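Long-range contacts in choline kinase (PDB 3MES), which probably phosphorylates choline, and perhaps ethanolamine, using ATP as the phosphate donor in a magnesium-dependent reaction: residues K200-W205 and H368-L373; F264-L269 and E287-N292. One frame throughout, in Å; residues are numbered along the deposited sequence.

Contact 1 of 2, residues K200-W205 and H368-L373; sequences KRIYLW and HITWGL. With DME (decamethonium ion), chain K.
Ile202 divides its two branches among neighbours on the facing helix. CD1 of its longer arm meets CG2 of Ile369 at 3.9 Å, the two side chains crossing at about a right angle, while its CG2 lies 4.0 Å from CD1 of Leu373. A beta-branched residue suits this place because both arms leave from CB and reach different partners. CG1, standing beside the backbone N (chi1 -76°), passes OG1 of Thr370 at 3.5 Å. That hydroxyl is hydrogen-bonded to the carbonyl of Ile366 in its own helix, which lets a threonine sit among hydrocarbon with its polar atom satisfied.

The two segments belong to helices 198-214 and 364-376 in the helical C-terminal lobe of a protein-kinase-like fold. The axes of 200-205 and 368-373 approach to 9.3 Å and run roughly the same way, 31° apart, and no hydrogen bond joins these segments; helix 391-411 packs on Ile369 and Leu373.

Aromatic contacts fill the other flank. CZ3 of Trp205 comes within 3.3 Å of the methyl CG2 of Thr370, and CG of Arg201 lies over the centre of the indole from its own helix. The six-membered rings of Trp205 and Trp371 meet obliquely, planes at 47° and centroids 5.8 Å apart, and Trp374 touches both indoles. One face of Trp371 receives the quaternary ammonium end of decamethonium, consistent with a site for choline's trimethylammonium group: methyl C17 is 3.3 Å from CZ3 of Trp371, and C18 lies over the CG-CD2 side of the same face. NE1 of Trp371 bonds to OD1 of Asn300, which restrains the ring.

Contact 2 of 2, residues F264-L269 and E287-N292; sequences FAHNDL and EYSAIN. With PT3 (N-propyl-tartramic acid), chain L.
Asp268, which lines the N-propyl-tartramic acid pocket with Glu287, packs against Tyr288. OD2 of Asp268 is 3.8 Å from CD2 of Tyr288, with carboxylate and ring planes 89° apart. It also lies 3.1 Å from O41 of the ligand, an amide carbonyl oxygen, so this approach is not a hydrogen bond. CG of Glu287 rests over the centre of the phenol ring.

Asn267 supplies the next layer. Its CG stands beside the backbone N (chi1 -75°), pointing the amide at the other segment, where ND2 donates to Tyr288 O at 2.8 Å. OD1 of Asn267 accepts an almost straight bond from ND2 of Asn292 (3.1 Å, 172°), so the amide is held at both ends. Asparagine also tolerates the positive phi found here.

His266 braces the turn from within: ND1 accepts a hydrogen bond from the backbone N-H of Asp268, in the ring plane at 3.1 Å, while NE2 bonds to Ile284 O. OG of Ser289 lies over one face of the imidazole and donates to a lone pair of His266 O at 3.0 Å. Asp297 takes the backbone N-H groups of His266 and Asn267.

Outermost is a short antiparallel ladder: Ala265-Ala290 is a hydrogen-bonded pair, Phe264-Ile291 a non-hydrogen-bonded one. The Phe264 ring sets a face over Ala290 CA, has CD1 of Ile291 at its edge, and packs on Val126, Leu130 and Leu178.

His266, Asp268 and Asn273 match Brenner's motif, His-x-Asp-x-x-x-x-Asn, whose aspartate is probably catalytic in relatives. Several bonds tie down His266 and Asn267, holding the buried Asp268 carboxylate at the ligand site.

How the contacts relate
From the N terminus, the chain completes the five-stranded antiparallel sheet and helix 165-179 before reaching 200-205, where contact 1 opens. Contact 2 opens at 264-269 and closes at 287-292, tying off a short loop of 17 residues that carries two small strands. Contact 1 closes only at 368-373, so its loop of 162 residues wholly encloses that of contact 2. Contact 1 joins two helices of the C-terminal lobe; contact 2 pairs strands 262-265 and 290-293 and the loops leading from them to the ligand site. Their centres lie about 14 Å apart, yet they touch: Arg201 NH1 probably bonds to Tyr288 O (2.9 Å), and Trp205 CH2 packs 3.7 Å from Tyr288 CE1.

Contact 1 of 2, residues K200-W205 and H368-L373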
loop_
_atom_site.group_PDB
_atom_site.type_symbol
_atom_site.label_atom_id
_atom_site.label_comp_id
_atom_site.label_asym_id
_atom_site.label_seq_id
_atom_site.Cartn_x
_atom_site.Cartn_y
_atom_site.Cartn_z
ATOM N N LYS B 200 -3.030 14.938 28.809
ATOM C CA LYS B 200 -3.927 16.086 28.822
ATOM C C LYS B 200 -5.343 15.657 28.465
ATOM O O LYS B 200 -6.297 15.957 29.183
ATOM C CB LYS B 200 -3.454 17.147 27.828
ATOM C CG LYS B 200 -2.024 17.600 28.032
ATOM C CD LYS B 200 -1.626 18.620 26.978
ATOM C CE LYS B 200 -0.137 18.913 27.030
ATOM N NZ LYS B 200 0.256 19.927 26.013
ATOM N N ARG B 201 -5.469 14.955 27.346
ATOM C CA ARG B 201 -6.770 14.515 26.855
ATOM C C ARG B 201 -7.489 13.645 27.881
ATOM O O ARG B 201 -8.690 13.805 28.105
ATOM C CB ARG B 201 -6.611 13.771 25.527
ATOM C CG ARG B 201 -7.895 13.186 24.968
ATOM C CD ARG B 201 -7.739 12.855 23.495
ATOM N NE ARG B 201 -7.643 14.063 22.679
ATOM C CZ ARG B 201 -7.323 14.075 21.389
ATOM N NH1 ARG B 201 -7.057 12.942 20.754
ATOM N NH2 ARG B 201 -7.264 15.225 20.733
ATOM N N ILE B 202 -6.754 12.730 28.506
ATOM C CA ILE B 202 -7.332 11.868 29.530
ATOM C C ILE B 202 -7.860 12.678 30.709
ATOM O O ILE B 202 -8.981 12.461 31.168
ATOM C CB ILE B 202 -6.328 10.817 30.041
ATOM C CG1 ILE B 202 -6.163 9.696 29.012
ATOM C CG2 ILE B 202 -6.791 10.246 31.369
ATOM C CD1 ILE B 202 -5.199 8.605 29.433
ATOM N N TYR B 203 -7.050 13.610 31.201
ATOM C CA TYR B 203 -7.470 14.457 32.309
ATOM C C TYR B 203 -8.659 15.317 31.883
ATOM O O TYR B 203 -9.635 15.463 32.623
ATOM C CB TYR B 203 -6.316 15.336 32.798
ATOM C CG TYR B 203 -5.094 14.559 33.237
ATOM C CD1 TYR B 203 -3.813 15.008 32.939
ATOM C CD2 TYR B 203 -5.221 13.367 33.939
ATOM C CE1 TYR B 203 -2.695 14.295 33.338
ATOM C CE2 TYR B 203 -4.113 12.650 34.340
ATOM C CZ TYR B 203 -2.853 13.114 34.036
ATOM O OH TYR B 203 -1.752 12.395 34.437
ATOM N N LEU B 204 -8.575 15.870 30.680
ATOM C CA LEU B 204 -9.643 16.704 30.149
ATOM C C LEU B 204 -10.956 15.929 30.056
ATOM O O LEU B 204 -12.009 16.420 30.463
ATOM C CB LEU B 204 -9.260 17.231 28.767
ATOM C CG LEU B 204 -9.820 18.600 28.401
ATOM C CD1 LEU B 204 -9.051 19.675 29.154
ATOM C CD2 LEU B 204 -9.742 18.827 26.895
ATOM N N TRP B 205 -10.891 14.717 29.514
ATOM C CA TRP B 205 -12.090 13.902 29.346
ATOM C C TRP B 205 -12.546 13.266 30.657
ATOM O O TRP B 205 -13.722 12.934 30.817
ATOM C CB TRP B 205 -11.894 12.840 28.260
ATOM C CG TRP B 205 -11.818 13.417 26.879
ATOM C CD1 TRP B 205 -12.050 14.715 26.521
ATOM C CD2 TRP B 205 -11.526 12.713 25.665
ATOM N NE1 TRP B 205 -11.901 14.866 25.164
ATOM C CE2 TRP B 205 -11.581 13.652 24.614
ATOM C CE3 TRP B 205 -11.216 11.383 25.364
ATOM C CZ2 TRP B 205 -11.340 13.303 23.285
ATOM C CZ3 TRP B 205 -10.973 11.038 24.047
ATOM C CH2 TRP B 205 -11.038 11.995 23.023
ATOM N N HIS B 368 -7.742 2.132 26.063
ATOM C CA HIS B 368 -8.918 1.652 26.791
ATOM C C HIS B 368 -9.469 2.699 27.752
ATOM O O HIS B 368 -10.681 2.816 27.928
ATOM C CB HIS B 368 -8.600 0.372 27.567
ATOM C CG HIS B 368 -8.364 -0.823 26.698
ATOM N ND1 HIS B 368 -9.235 -1.203 25.700
ATOM C CD2 HIS B 368 -7.366 -1.738 26.694
ATOM C CE1 HIS B 368 -8.777 -2.292 25.110
ATOM N NE2 HIS B 368 -7.645 -2.638 25.696
ATOM N N ILE B 369 -8.580 3.449 28.391
ATOM C CA ILE B 369 -9.007 4.463 29.344
ATOM C C ILE B 369 -9.546 5.699 28.635
ATOM O O ILE B 369 -10.576 6.248 29.020
ATOM C CB ILE B 369 -7.865 4.864 30.295
ATOM C CG1 ILE B 369 -7.787 3.878 31.464
ATOM C CG2 ILE B 369 -8.077 6.279 30.814
ATOM C CD1 ILE B 369 -6.719 4.216 32.483
ATOM N N THR B 370 -8.845 6.128 27.592
ATOM C CA THR B 370 -9.242 7.306 26.836
ATOM C C THR B 370 -10.655 7.158 26.279
ATOM O O THR B 370 -11.535 7.968 26.558
ATOM C CB THR B 370 -8.262 7.580 25.675
ATOM O OG1 THR B 370 -6.938 7.767 26.197
ATOM C CG2 THR B 370 -8.682 8.821 24.901
ATOM N N TRP B 371 -10.872 6.113 25.495
ATOM C CA TRP B 371 -12.160 5.929 24.844
ATOM C C TRP B 371 -13.251 5.536 25.832
ATOM O O TRP B 371 -14.441 5.714 25.560
ATOM C CB TRP B 371 -12.043 4.928 23.699
ATOM C CG TRP B 371 -11.173 5.440 22.597
ATOM C CD1 TRP B 371 -9.995 4.907 22.161
ATOM C CD2 TRP B 371 -11.403 6.611 21.802
ATOM N NE1 TRP B 371 -9.487 5.665 21.136
ATOM C CE2 TRP B 371 -10.331 6.717 20.896
ATOM C CE3 TRP B 371 -12.414 7.576 21.766
ATOM C CZ2 TRP B 371 -10.240 7.751 19.965
ATOM C CZ3 TRP B 371 -12.323 8.602 20.840
ATOM C CH2 TRP B 371 -11.243 8.680 19.953
ATOM N N GLY B 372 -12.841 5.010 26.983
ATOM C CA GLY B 372 -13.774 4.749 28.070
ATOM C C GLY B 372 -14.345 6.051 28.609
ATOM O O GLY B 372 -15.557 6.264 28.597
ATOM N N LEU B 373 -13.465 6.927 29.083
ATOM C CA LEU B 373 -13.887 8.227 29.587
ATOM C C LEU B 373 -14.622 9.007 28.502
ATOM O O LEU B 373 -15.618 9.677 28.772
ATOM C CB LEU B 373 -12.681 9.028 30.079
ATOM C CG LEU B 373 -11.813 8.370 31.150
ATOM C CD1 LEU B 373 -10.634 9.266 31.503
ATOM C CD2 LEU B 373 -12.640 8.038 32.386
HETATM N N1 DME K . -21.754 2.720 11.789
HETATM C C2 DME K . -22.483 3.493 12.809
HETATM C C3 DME K . -21.495 4.324 13.635
HETATM C C4 DME K . -22.148 4.829 14.927
HETATM C C5 DME K . -21.190 5.715 15.732
HETATM C C6 DME K . -20.035 4.899 16.325
HETATM C C7 DME K . -20.077 4.901 17.857
HETATM C C8 DME K . -18.797 5.499 18.446
HETATM C C9 DME K . -17.763 4.416 18.764
HETATM C C10 DME K . -16.355 4.876 18.375
HETATM C C11 DME K . -15.310 4.321 19.343
HETATM N N12 DME K . -13.978 4.847 19.004
HETATM C C13 DME K . -22.385 1.401 11.619
HETATM C C14 DME K . -21.790 3.450 10.512
HETATM C C15 DME K . -20.357 2.537 12.217
HETATM C C16 DME K . -13.642 4.510 17.613
HETATM C C17 DME K . -13.981 6.309 19.164
HETATM C C18 DME K . -12.979 4.242 19.901
#

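Contact 2 of 2, residues F264-L269 and E287-N292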
loop_
_atom_site.group_PDB
_atom_site.type_symbol
_atom_site.label_atom_id
_atom_site.label_comp_id
_atom_site.label_asym_id
_atom_site.label_seq_id
_atom_site.Cartn_x
_atom_site.Cartn_y
_atom_site.Cartn_z
ATOM N N PHE B 264 3.098 13.236 14.788
ATOM C CA PHE B 264 1.735 13.717 14.602
ATOM C C PHE B 264 0.804 12.532 14.367
ATOM O O PHE B 264 0.778 11.948 13.282
ATOM C CB PHE B 264 1.631 14.731 13.461
ATOM C CG PHE B 264 0.326 15.476 13.447
ATOM C CD1 PHE B 264 0.196 16.683 14.114
ATOM C CD2 PHE B 264 -0.779 14.955 12.793
ATOM C CE1 PHE B 264 -1.008 17.368 14.116
ATOM C CE2 PHE B 264 -1.986 15.635 12.788
ATOM C CZ PHE B 264 -2.102 16.842 13.451
ATOM N N ALA B 265 0.041 12.183 15.396
ATOM C CA ALA B 265 -0.760 10.968 15.381
ATOM C C ALA B 265 -2.182 11.206 14.887
ATOM O O ALA B 265 -2.717 12.307 15.005
ATOM C CB ALA B 265 -0.780 10.344 16.763
ATOM N N HIS B 266 -2.782 10.159 14.331
ATOM C CA HIS B 266 -4.181 10.187 13.932
ATOM C C HIS B 266 -5.066 10.126 15.174
ATOM O O HIS B 266 -6.005 10.913 15.320
ATOM C CB HIS B 266 -4.491 9.006 13.013
ATOM C CG HIS B 266 -5.880 9.022 12.456
ATOM N ND1 HIS B 266 -6.972 8.570 13.166
ATOM C CD2 HIS B 266 -6.355 9.437 11.257
ATOM C CE1 HIS B 266 -8.060 8.703 12.428
ATOM N NE2 HIS B 266 -7.713 9.228 11.266
ATOM N N ASN B 267 -4.763 9.174 16.054
ATOM C CA ASN B 267 -5.401 9.080 17.368
ATOM C C ASN B 267 -6.779 8.414 17.386
ATOM O O ASN B 267 -7.419 8.329 18.433
ATOM C CB ASN B 267 -5.464 10.457 18.033
ATOM C CG ASN B 267 -4.116 10.905 18.575
ATOM O OD1 ASN B 267 -3.326 10.090 19.049
ATOM N ND2 ASN B 267 -3.850 12.205 18.508
ATOM N N ASP B 268 -7.229 7.936 16.232
ATOM C CA ASP B 268 -8.538 7.300 16.137
ATOM C C ASP B 268 -8.604 6.460 14.875
ATOM O O ASP B 268 -9.655 6.358 14.238
ATOM C CB ASP B 268 -9.644 8.359 16.112
ATOM C CG ASP B 268 -11.041 7.754 16.113
ATOM O OD1 ASP B 268 -11.225 6.666 16.698
ATOM O OD2 ASP B 268 -11.959 8.376 15.536
ATOM N N LEU B 269 -7.476 5.864 14.509
ATOM C CA LEU B 269 -7.395 5.120 13.261
ATOM C C LEU B 269 -8.077 3.763 13.380
ATOM O O LEU B 269 -7.417 2.729 13.458
ATOM C CB LEU B 269 -5.941 4.958 12.814
ATOM C CG LEU B 269 -5.746 4.563 11.347
ATOM C CD1 LEU B 269 -6.452 5.550 10.425
ATOM C CD2 LEU B 269 -4.269 4.467 11.002
ATOM N N GLU B 287 -10.265 14.354 13.524
ATOM C CA GLU B 287 -10.739 15.270 14.559
ATOM C C GLU B 287 -9.994 15.119 15.889
ATOM O O GLU B 287 -10.034 16.015 16.728
ATOM C CB GLU B 287 -12.250 15.131 14.775
ATOM C CG GLU B 287 -12.639 14.483 16.099
ATOM C CD GLU B 287 -14.089 14.747 16.478
ATOM O OE1 GLU B 287 -14.345 15.054 17.663
ATOM O OE2 GLU B 287 -14.970 14.653 15.593
ATOM N N TYR B 288 -9.317 13.990 16.083
ATOM C CA TYR B 288 -8.569 13.758 17.322
ATOM C C TYR B 288 -7.061 13.779 17.081
ATOM O O TYR B 288 -6.279 13.393 17.950
ATOM C CB TYR B 288 -8.972 12.426 17.961
ATOM C CG TYR B 288 -10.448 12.304 18.271
ATOM C CD1 TYR B 288 -10.992 12.906 19.397
ATOM C CD2 TYR B 288 -11.293 11.581 17.442
ATOM C CE1 TYR B 288 -12.341 12.800 19.686
ATOM C CE2 TYR B 288 -12.645 11.467 17.721
ATOM C CZ TYR B 288 -13.162 12.078 18.847
ATOM O OH TYR B 288 -14.503 11.964 19.130
ATOM N N SER B 289 -6.655 14.232 15.900
ATOM C CA SER B 289 -5.244 14.217 15.532
ATOM C C SER B 289 -4.454 15.334 16.204
ATOM O O SER B 289 -4.892 16.484 16.246
ATOM C CB SER B 289 -5.086 14.275 14.013
ATOM O OG SER B 289 -5.698 13.146 13.412
ATOM N N ALA B 290 -3.286 14.974 16.728
ATOM C CA ALA B 290 -2.415 15.900 17.442
ATOM C C ALA B 290 -1.117 15.181 17.800
ATOM O O ALA B 290 -1.059 13.949 17.782
ATOM C CB ALA B 290 -3.102 16.413 18.696
ATOM N N ILE B 291 -0.076 15.941 18.120
ATOM C CA ILE B 291 1.187 15.327 18.501
ATOM C C ILE B 291 0.953 14.340 19.638
ATOM O O ILE B 291 0.126 14.578 20.518
ATOM C CB ILE B 291 2.236 16.365 18.936
ATOM C CG1 ILE B 291 2.547 17.323 17.785
ATOM C CG2 ILE B 291 3.508 15.667 19.402
ATOM C CD1 ILE B 291 3.247 16.663 16.618
ATOM N N ASN B 292 1.688 13.233 19.615
ATOM C CA ASN B 292 1.513 12.183 20.607
ATOM C C ASN B 292 2.599 11.128 20.450
ATOM O O ASN B 292 3.293 11.090 19.431
ATOM C CB ASN B 292 0.129 11.544 20.450
ATOM C CG ASN B 292 -0.262 10.677 21.636
ATOM O OD1 ASN B 292 0.449 10.611 22.639
ATOM N ND2 ASN B 292 -1.405 10.008 21.524
HETATM O O1 PT3 L . -15.368 10.414 14.364
HETATM O O11 PT3 L . -16.796 11.340 15.810
HETATM C C1 PT3 L . -16.303 10.370 15.193
HETATM C C2 PT3 L . -16.879 8.989 15.490
HETATM O O2 PT3 L . -17.993 9.084 16.383
HETATM C C3 PT3 L . -15.771 8.151 16.120
HETATM O O3 PT3 L . -16.171 7.693 17.413
HETATM C C4 PT3 L . -15.508 6.972 15.197
HETATM O O41 PT3 L . -14.373 6.522 15.058
HETATM N N4 PT3 L . -16.586 6.524 14.556
HETATM C C41 PT3 L . -16.521 5.402 13.607
HETATM C C42 PT3 L . -17.927 4.852 13.359
HETATM C C43 PT3 L . -18.014 3.378 13.760
#